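Local coordinates for D-3-phosphoglycerate dehydrogenase oxidoreductase protein (Ralstonia solanacearum, PDB 3GG9), which probably catalyses the NAD-dependent oxidation of D-3-phosphoglycerate, at residues 187-192 with 204-209; 211-216 with 235-240. All blocks are in the same frame, centred on the assembly; numbering follows the deposited sequence. Where two conformers were deposited one is given.

Contact 1 of 2, residues 187-192 with 204-209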
ATOM      1  N   LEU A 187      20.502   3.185   0.940  1.00 21.20           N
ATOM      2  CA  LEU A 187      21.458   4.267   1.191  1.00 27.15           C
ATOM      3  C   LEU A 187      20.876   5.320   2.115  1.00 30.51           C
ATOM      4  O   LEU A 187      19.756   5.805   1.909  1.00 26.67           O
ATOM      5  CB  LEU A 187      21.880   4.948  -0.117  1.00 26.38           C
ATOM      6  CG  LEU A 187      22.542   4.158  -1.250  1.00 33.15           C
ATOM      7  CD1 LEU A 187      22.666   5.041  -2.491  1.00 40.80           C
ATOM      8  CD2 LEU A 187      23.906   3.639  -0.833  1.00 36.28           C
ATOM      9  N   VAL A 188      21.666   5.712   3.112  1.00 25.17           N
ATOM     10  CA  VAL A 188      21.243   6.677   4.118  1.00 27.47           C
ATOM     11  C   VAL A 188      22.064   7.969   3.975  1.00 30.87           C
ATOM     12  O   VAL A 188      23.240   7.926   3.634  1.00 24.84           O
ATOM     13  CB  VAL A 188      21.360   6.076   5.558  1.00 31.54           C
ATOM     14  CG1 VAL A 188      20.952   7.087   6.613  1.00 26.47           C
ATOM     15  CG2 VAL A 188      20.473   4.823   5.682  1.00 28.58           C
ATOM     16  N   TRP A 189      21.426   9.113   4.202  1.00 26.44           N
ATOM     17  CA  TRP A 189      22.125  10.386   4.347  1.00 26.93           C
ATOM     18  C   TRP A 189      21.482  11.210   5.483  1.00 25.85           C
ATOM     19  O   TRP A 189      20.343  10.981   5.841  1.00 28.00           O
ATOM     20  CB  TRP A 189      22.161  11.159   3.017  1.00 31.75           C
ATOM     21  CG  TRP A 189      23.314  12.148   2.995  1.00 39.29           C
ATOM     22  CD1 TRP A 189      24.637  11.867   2.774  1.00 33.51           C
ATOM     23  CD2 TRP A 189      23.241  13.546   3.262  1.00 40.63           C
ATOM     24  NE1 TRP A 189      25.386  13.010   2.875  1.00 43.83           N
ATOM     25  CE2 TRP A 189      24.553  14.057   3.175  1.00 44.07           C
ATOM     26  CE3 TRP A 189      22.192  14.421   3.562  1.00 34.61           C
ATOM     27  CZ2 TRP A 189      24.842  15.405   3.374  1.00 49.25           C
ATOM     28  CZ3 TRP A 189      22.477  15.764   3.769  1.00 45.60           C
ATOM     29  CH2 TRP A 189      23.792  16.244   3.672  1.00 48.00           C
ATOM     30  N   GLY A 190      22.239  12.137   6.064  1.00 26.21           N
ATOM     31  CA  GLY A 190      21.756  13.008   7.145  1.00 28.68           C
ATOM     32  C   GLY A 190      22.922  13.696   7.820  1.00 30.59           C
ATOM     33  O   GLY A 190      24.026  13.727   7.270  1.00 30.49           O
ATOM     34  N   ARG A 191      22.678  14.236   9.016  1.00 27.78           N
ATOM     35  CA  ARG A 191      23.708  14.832   9.869  1.00 29.26           C
ATOM     36  C   ARG A 191      24.699  13.747  10.241  1.00 30.66           C
ATOM     37  O   ARG A 191      24.397  12.577  10.102  1.00 25.80           O
ATOM     38  CB  ARG A 191      23.103  15.306  11.198  1.00 33.01           C
ATOM     39  CG  ARG A 191      22.155  16.491  11.138  1.00 45.39           C
ATOM     40  CD  ARG A 191      21.475  16.704  12.518  1.00 45.60           C
ATOM     41  NE  ARG A 191      20.596  15.584  12.888  1.00 61.87           N
ATOM     42  CZ  ARG A 191      20.882  14.651  13.799  1.00 63.33           C
ATOM     43  NH1 ARG A 191      22.029  14.685  14.468  1.00 67.30           N
ATOM     44  NH2 ARG A 191      20.014  13.677  14.041  1.00 64.21           N
ATOM     45  N   GLU A 192      25.855  14.150  10.747  1.00 25.39           N
ATOM     46  CA  GLU A 192      26.921  13.229  11.116  1.00 26.92           C
ATOM     47  C   GLU A 192      26.505  12.070  12.003  1.00 28.63           C
ATOM     48  O   GLU A 192      26.912  10.930  11.743  1.00 27.40           O
ATOM     49  CB  GLU A 192      28.068  13.997  11.787  1.00 30.08           C
ATOM     50  CG  GLU A 192      29.184  13.128  12.358  1.00 30.32           C
ATOM     51  CD  GLU A 192      29.888  12.257  11.321  1.00 33.80           C
ATOM     52  OE1 GLU A 192      29.854  12.547  10.093  1.00 31.02           O
ATOM     53  OE2 GLU A 192      30.521  11.281  11.756  1.00 34.13           O
ATOM     54  N   ALA A 204      24.773   1.339   4.186  1.00 32.10           N
ATOM     55  CA  ALA A 204      25.613   2.221   3.386  1.00 33.04           C
ATOM     56  C   ALA A 204      25.146   3.670   3.510  1.00 36.28           C
ATOM     57  O   ALA A 204      23.946   3.951   3.592  1.00 36.01           O
ATOM     58  CB  ALA A 204      25.560   1.798   1.952  1.00 34.57           C
ATOM     59  N   VAL A 205      26.109   4.586   3.526  1.00 30.06           N
ATOM     60  CA  VAL A 205      25.832   6.003   3.594  1.00 27.77           C
ATOM     61  C   VAL A 205      26.156   6.565   2.229  1.00 25.97           C
ATOM     62  O   VAL A 205      27.191   6.249   1.666  1.00 26.74           O
ATOM     63  CB  VAL A 205      26.675   6.661   4.720  1.00 27.72           C
ATOM     64  CG1 VAL A 205      26.631   8.175   4.646  1.00 27.57           C
ATOM     65  CG2 VAL A 205      26.166   6.183   6.060  1.00 24.20           C
ATOM     66  N   ALA A 206      25.246   7.365   1.676  1.00 26.27           N
ATOM     67  CA  ALA A 206      25.456   7.970   0.378  1.00 29.46           C
ATOM     68  C   ALA A 206      26.677   8.901   0.384  1.00 31.49           C
ATOM     69  O   ALA A 206      26.984   9.502   1.413  1.00 31.58           O
ATOM     70  CB  ALA A 206      24.202   8.724  -0.049  1.00 27.35           C
ATOM     71  N   GLU A 207      27.357   9.003  -0.762  1.00 35.94           N
ATOM     72  CA  GLU A 207      28.562   9.834  -0.922  1.00 41.88           C
ATOM     73  C   GLU A 207      28.309  11.275  -0.529  1.00 46.18           C
ATOM     74  O   GLU A 207      29.158  11.926   0.102  1.00 43.60           O
ATOM     75  CB  GLU A 207      29.046   9.812  -2.371  1.00 45.00           C
ATOM     76  CG  GLU A 207      29.634   8.497  -2.808  1.00 54.44           C
ATOM     77  CD  GLU A 207      30.712   8.653  -3.871  1.00 60.60           C
ATOM     78  OE1 GLU A 207      30.822   9.738  -4.478  1.00 55.66           O
ATOM     79  OE2 GLU A 207      31.454   7.679  -4.092  1.00 60.59           O
ATOM     80  N   SER A 208      27.121  11.760  -0.900  1.00 38.27           N
ATOM     81  CA  SER A 208      26.699  13.110  -0.601  1.00 38.20           C
ATOM     82  C   SER A 208      25.189  13.169  -0.687  1.00 39.06           C
ATOM     83  O   SER A 208      24.542  12.225  -1.145  1.00 36.30           O
ATOM     84  CB  SER A 208      27.304  14.089  -1.611  1.00 35.74           C
ATOM     85  OG  SER A 208      26.968  13.727  -2.931  1.00 37.76           O
ATOM     86  N   LYS A 209      24.638  14.280  -0.231  1.00 34.49           N
ATOM     87  CA  LYS A 209      23.230  14.588  -0.420  1.00 34.52           C
ATOM     88  C   LYS A 209      22.846  14.498  -1.894  1.00 32.13           C
ATOM     89  O   LYS A 209      21.841  13.875  -2.233  1.00 29.81           O
ATOM     90  CB  LYS A 209      22.939  15.980   0.128  1.00 31.65           C
ATOM     91  CG  LYS A 209      21.500  16.395   0.072  1.00 32.18           C
ATOM     92  CD  LYS A 209      21.402  17.776   0.686  1.00 40.90           C
ATOM     93  CE  LYS A 209      20.179  18.503   0.218  1.00 36.55           C
ATOM     94  NZ  LYS A 209      20.286  19.925   0.635  1.00 40.17           N
TER

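Contact 2 of 2, residues 211-216 with 235-240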
ATOM      1  N   ALA A 211      24.262  12.710  -4.204  1.00 30.56           N
ATOM      2  CA  ALA A 211      24.306  11.293  -4.585  1.00 33.32           C
ATOM      3  C   ALA A 211      23.030  10.532  -4.205  1.00 27.67           C
ATOM      4  O   ALA A 211      22.604   9.620  -4.919  1.00 28.15           O
ATOM      5  CB  ALA A 211      25.523  10.612  -3.946  1.00 27.90           C
ATOM      6  N   LEU A 212      22.440  10.914  -3.078  1.00 27.73           N
ATOM      7  CA  LEU A 212      21.199  10.311  -2.598  1.00 24.22           C
ATOM      8  C   LEU A 212      20.052  10.552  -3.558  1.00 27.31           C
ATOM      9  O   LEU A 212      19.300   9.636  -3.868  1.00 30.33           O
ATOM     10  CB  LEU A 212      20.852  10.842  -1.209  1.00 25.68           C
ATOM     11  CG  LEU A 212      19.738  10.109  -0.458  1.00 26.85           C
ATOM     12  CD1 LEU A 212      20.294   8.833   0.221  1.00 26.49           C
ATOM     13  CD2 LEU A 212      19.150  11.060   0.568  1.00 26.20           C
ATOM     14  N   PHE A 213      19.942  11.785  -4.037  1.00 27.67           N
ATOM     15  CA  PHE A 213      18.872  12.174  -4.955  1.00 28.16           C
ATOM     16  C   PHE A 213      19.048  11.609  -6.372  1.00 28.91           C
ATOM     17  O   PHE A 213      18.062  11.265  -7.033  1.00 30.19           O
ATOM     18  CB  PHE A 213      18.731  13.714  -4.976  1.00 30.75           C
ATOM     19  CG  PHE A 213      18.016  14.276  -3.768  1.00 26.10           C
ATOM     20  CD1 PHE A 213      18.722  14.668  -2.639  1.00 26.83           C
ATOM     21  CD2 PHE A 213      16.627  14.369  -3.748  1.00 19.92           C
ATOM     22  CE1 PHE A 213      18.058  15.171  -1.505  1.00 35.16           C
ATOM     23  CE2 PHE A 213      15.957  14.859  -2.624  1.00 26.18           C
ATOM     24  CZ  PHE A 213      16.671  15.275  -1.505  1.00 31.35           C
ATOM     25  N   GLU A 214      20.301  11.508  -6.828  1.00 27.64           N
ATOM     26  CA  GLU A 214      20.633  10.929  -8.131  1.00 32.95           C
ATOM     27  C   GLU A 214      20.356   9.431  -8.233  1.00 33.05           C
ATOM     28  O   GLU A 214      19.796   8.959  -9.234  1.00 31.97           O
ATOM     29  CB  GLU A 214      22.110  11.200  -8.455  1.00 33.31           C
ATOM     30  CG  GLU A 214      22.365  12.628  -8.923  1.00 36.93           C
ATOM     31  CD  GLU A 214      23.827  13.098  -8.846  1.00 45.95           C
ATOM     32  OE1 GLU A 214      24.687  12.440  -8.212  1.00 48.63           O
ATOM     33  OE2 GLU A 214      24.104  14.168  -9.429  1.00 56.19           O
ATOM     34  N   GLN A 215      20.738   8.701  -7.182  1.00 27.60           N
ATOM     35  CA  GLN A 215      20.741   7.238  -7.181  1.00 31.07           C
ATOM     36  C   GLN A 215      19.458   6.525  -6.745  1.00 31.88           C
ATOM     37  O   GLN A 215      19.232   5.380  -7.147  1.00 37.13           O
ATOM     38  CB  GLN A 215      21.872   6.739  -6.290  1.00 36.62           C
ATOM     39  CG  GLN A 215      23.272   6.930  -6.861  1.00 46.60           C
ATOM     40  CD  GLN A 215      24.314   6.413  -5.894  1.00 46.04           C
ATOM     41  OE1 GLN A 215      24.819   5.302  -6.044  1.00 59.19           O
ATOM     42  NE2 GLN A 215      24.585   7.188  -4.851  1.00 35.46           N
ATOM     43  N   SER A 216      18.633   7.170  -5.921  1.00 28.71           N
ATOM     44  CA  SER A 216      17.480   6.497  -5.321  1.00 24.38           C
ATOM     45  C   SER A 216      16.357   6.253  -6.309  1.00 31.60           C
ATOM     46  O   SER A 216      15.991   7.146  -7.072  1.00 28.35           O
ATOM     47  CB  SER A 216      16.933   7.306  -4.147  1.00 27.49           C
ATOM     48  OG  SER A 216      17.913   7.497  -3.151  1.00 29.94           O
ATOM     49  N   VAL A 235      14.315  22.548  -5.151  1.00 30.00           N
ATOM     50  CA  VAL A 235      13.985  22.096  -6.504  1.00 27.59           C
ATOM     51  C   VAL A 235      15.199  21.517  -7.221  1.00 31.28           C
ATOM     52  O   VAL A 235      15.049  20.596  -8.008  1.00 31.85           O
ATOM     53  CB  VAL A 235      13.397  23.241  -7.408  1.00 28.13           C
ATOM     54  CG1 VAL A 235      13.079  22.730  -8.805  1.00 36.48           C
ATOM     55  CG2 VAL A 235      12.152  23.769  -6.822  1.00 32.92           C
ATOM     56  N   ALA A 236      16.393  22.048  -6.956  1.00 33.32           N
ATOM     57  CA  ALA A 236      17.608  21.524  -7.583  1.00 32.12           C
ATOM     58  C   ALA A 236      17.839  20.072  -7.158  1.00 35.05           C
ATOM     59  O   ALA A 236      18.164  19.219  -7.994  1.00 31.68           O
ATOM     60  CB  ALA A 236      18.825  22.386  -7.245  1.00 34.67           C
ATOM     61  N   ASP A 237      17.645  19.802  -5.869  1.00 36.44           N
ATOM     62  CA  ASP A 237      17.753  18.439  -5.325  1.00 27.22           C
ATOM     63  C   ASP A 237      16.753  17.480  -5.969  1.00 25.73           C
ATOM     64  O   ASP A 237      17.110  16.388  -6.395  1.00 32.89           O
ATOM     65  CB  ASP A 237      17.516  18.451  -3.812  1.00 33.80           C
ATOM     66  CG  ASP A 237      18.604  19.193  -3.044  1.00 38.68           C
ATOM     67  OD1 ASP A 237      18.265  19.902  -2.067  1.00 36.69           O
ATOM     68  OD2 ASP A 237      19.792  19.056  -3.408  1.00 48.97           O
ATOM     69  N   LEU A 238      15.477  17.865  -5.978  1.00 24.54           N
ATOM     70  CA  LEU A 238      14.428  17.049  -6.596  1.00 25.16           C
ATOM     71  C   LEU A 238      14.622  16.829  -8.101  1.00 27.31           C
ATOM     72  O   LEU A 238      14.379  15.743  -8.600  1.00 28.60           O
ATOM     73  CB  LEU A 238      13.053  17.674  -6.327  1.00 27.28           C
ATOM     74  CG  LEU A 238      12.599  17.671  -4.867  1.00 30.34           C
ATOM     75  CD1 LEU A 238      11.351  18.524  -4.723  1.00 29.00           C
ATOM     76  CD2 LEU A 238      12.366  16.235  -4.342  1.00 25.66           C
ATOM     77  N   THR A 239      15.057  17.855  -8.838  1.00 30.09           N
ATOM     78  CA  THR A 239      15.245  17.686 -10.284  1.00 25.47           C
ATOM     79  C   THR A 239      16.509  16.885 -10.638  1.00 30.44           C
ATOM     80  O   THR A 239      16.749  16.582 -11.795  1.00 34.20           O
ATOM     81  CB  THR A 239      15.173  19.029 -11.059  1.00 31.66           C
ATOM     82  OG1 THR A 239      16.076  19.956 -10.473  1.00 33.88           O
ATOM     83  CG2 THR A 239      13.742  19.612 -11.003  1.00 34.37           C
ATOM     84  N   ARG A 240      17.289  16.523  -9.620  1.00 32.79           N
ATOM     85  CA  ARG A 240      18.420  15.607  -9.738  0.50 36.86           C
ATOM     86  C   ARG A 240      17.924  14.160  -9.845  1.00 34.67           C
ATOM     87  O   ARG A 240      18.631  13.275 -10.341  1.00 29.43           O
ATOM     88  CB  ARG A 240      19.279  15.740  -8.478  0.50 38.69           C
ATOM     89  CG  ARG A 240      20.751  15.514  -8.654  0.50 44.80           C
ATOM     90  CD  ARG A 240      21.572  16.774  -8.473  0.50 43.05           C
ATOM     91  NE  ARG A 240      21.251  17.488  -7.238  0.50 40.61           N
ATOM     92  CZ  ARG A 240      21.905  18.561  -6.802  0.50 35.19           C
ATOM     93  NH1 ARG A 240      21.530  19.163  -5.676  0.50 32.19           N
ATOM     94  NH2 ARG A 240      22.935  19.036  -7.492  0.50 39.83           N
TER
HETATM   95  O   HOH W   1      19.180  10.702 -11.395  1.00 36.29           O

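Contact 1 of 2, residues 187-192 with 204-209
This is a parallel strand pairing at the outer edge of the Rossmann-type sheet of the probable NAD-binding domain: strand 185-189, helix 192-200 and the short strand 204-205 form a beta-alpha-beta crossover, with 204-205 the outermost strand within the chain. The pairing is brief and centres on V188, whose backbone is gripped at both ends. V188 N donates to A204 O at 2.9 Å, in the plane of that carbonyl, and A206 N donates to V188 O at 2.9 Å from 27° above the carbonyl plane. V205 CA brings a C-H to V188 O as well, at 3.2 Å. V188 and V205 direct their side chains to the face packed by helix 192-200, where V188 meets A198 and V205 lies on K195 and R199. L187 and A204 occupy the other face; with its CG anti to the carbonyl carbon, L187 turns CD2 to within 3.7 Å of A204 CB. At the end of strand 185-189 the contact becomes aromatic. W189 has CG anti to its backbone N (chi1 -157°), which lays the indole against the start of helix 209-215, with A206 O at its edge and the S208-K209 peptide over one face. S208 is the N-cap of that helix, its OG accepting from A211 N. W189 NE1 and K209 N are 3.4 Å apart, but both are donors, so they meet as packing alone. K209 runs extended obliquely across the benzene half of the indole and carries NZ beyond it to a hydrogen bond with I232 O. K209 CB sits 3.6 Å from the centroid of the six-membered ring of W189, 8° off its normal, a nearly vertical CH-pi contact.

Contact 2 of 2, residues 211-216 with 235-240
The end of helix 209-215 packs against the short helix 235-238 and the turn that follows it, with a buried core at F213 and a small, solvent-facing side at E214. With CG anti to its carbonyl carbon, F213 slides its ring under D237: D237 CB stands 3.9 Å from the ring centroid of F213, only 4° off the normal, a CH-pi contact. The D237 carboxylate is tilted 19° from the ring plane. Its OD2 takes a 2.9 Å salt bridge from R240 NH1, which lies above the carboxylate plane, while its OD1 accepts from T234 N; both oxygens of this buried acid are therefore engaged. R240, modelled in two conformers of which this is one, bends at chi2 and chi3 to reach back to D237. On the exposed side, E214 CG comes unusually close to R240 CG, at 3.3 Å, whereas E214 OE2 and R240 NE remain 4.9 Å apart, so any attraction is probably long-range. Here a water donates to both E214 O and R240 O, each at 2.8 Å, bridging the two backbone carbonyls. Inward, F213 also meets L219 of strand 218-221, and L238 packs on A264 of helix 260-267.

Contact 1 leads directly into contact 2, because strand 204-205 is followed by helix 209-215, whose start packs on W189 and whose end meets 235-240. Their centres lie 13 Å apart. L212, on the helix of contact 2 but not touching 235-240, packs back on contact 1: its CD1 is 3.5 Å from L187 O and its CD2 3.9 Å from W189 CB. A weak, long ion pair, K209 NZ to D237 OD1 at 3.4 Å, adds a polar connection. The V188 side chain lies near, without touching, what is probably the glycine-rich GxGxxG turn of the Rossmann fold, and is about 12 Å from a bound glycerol; the side chain of L238 is about 9 Å from a bound glycerol.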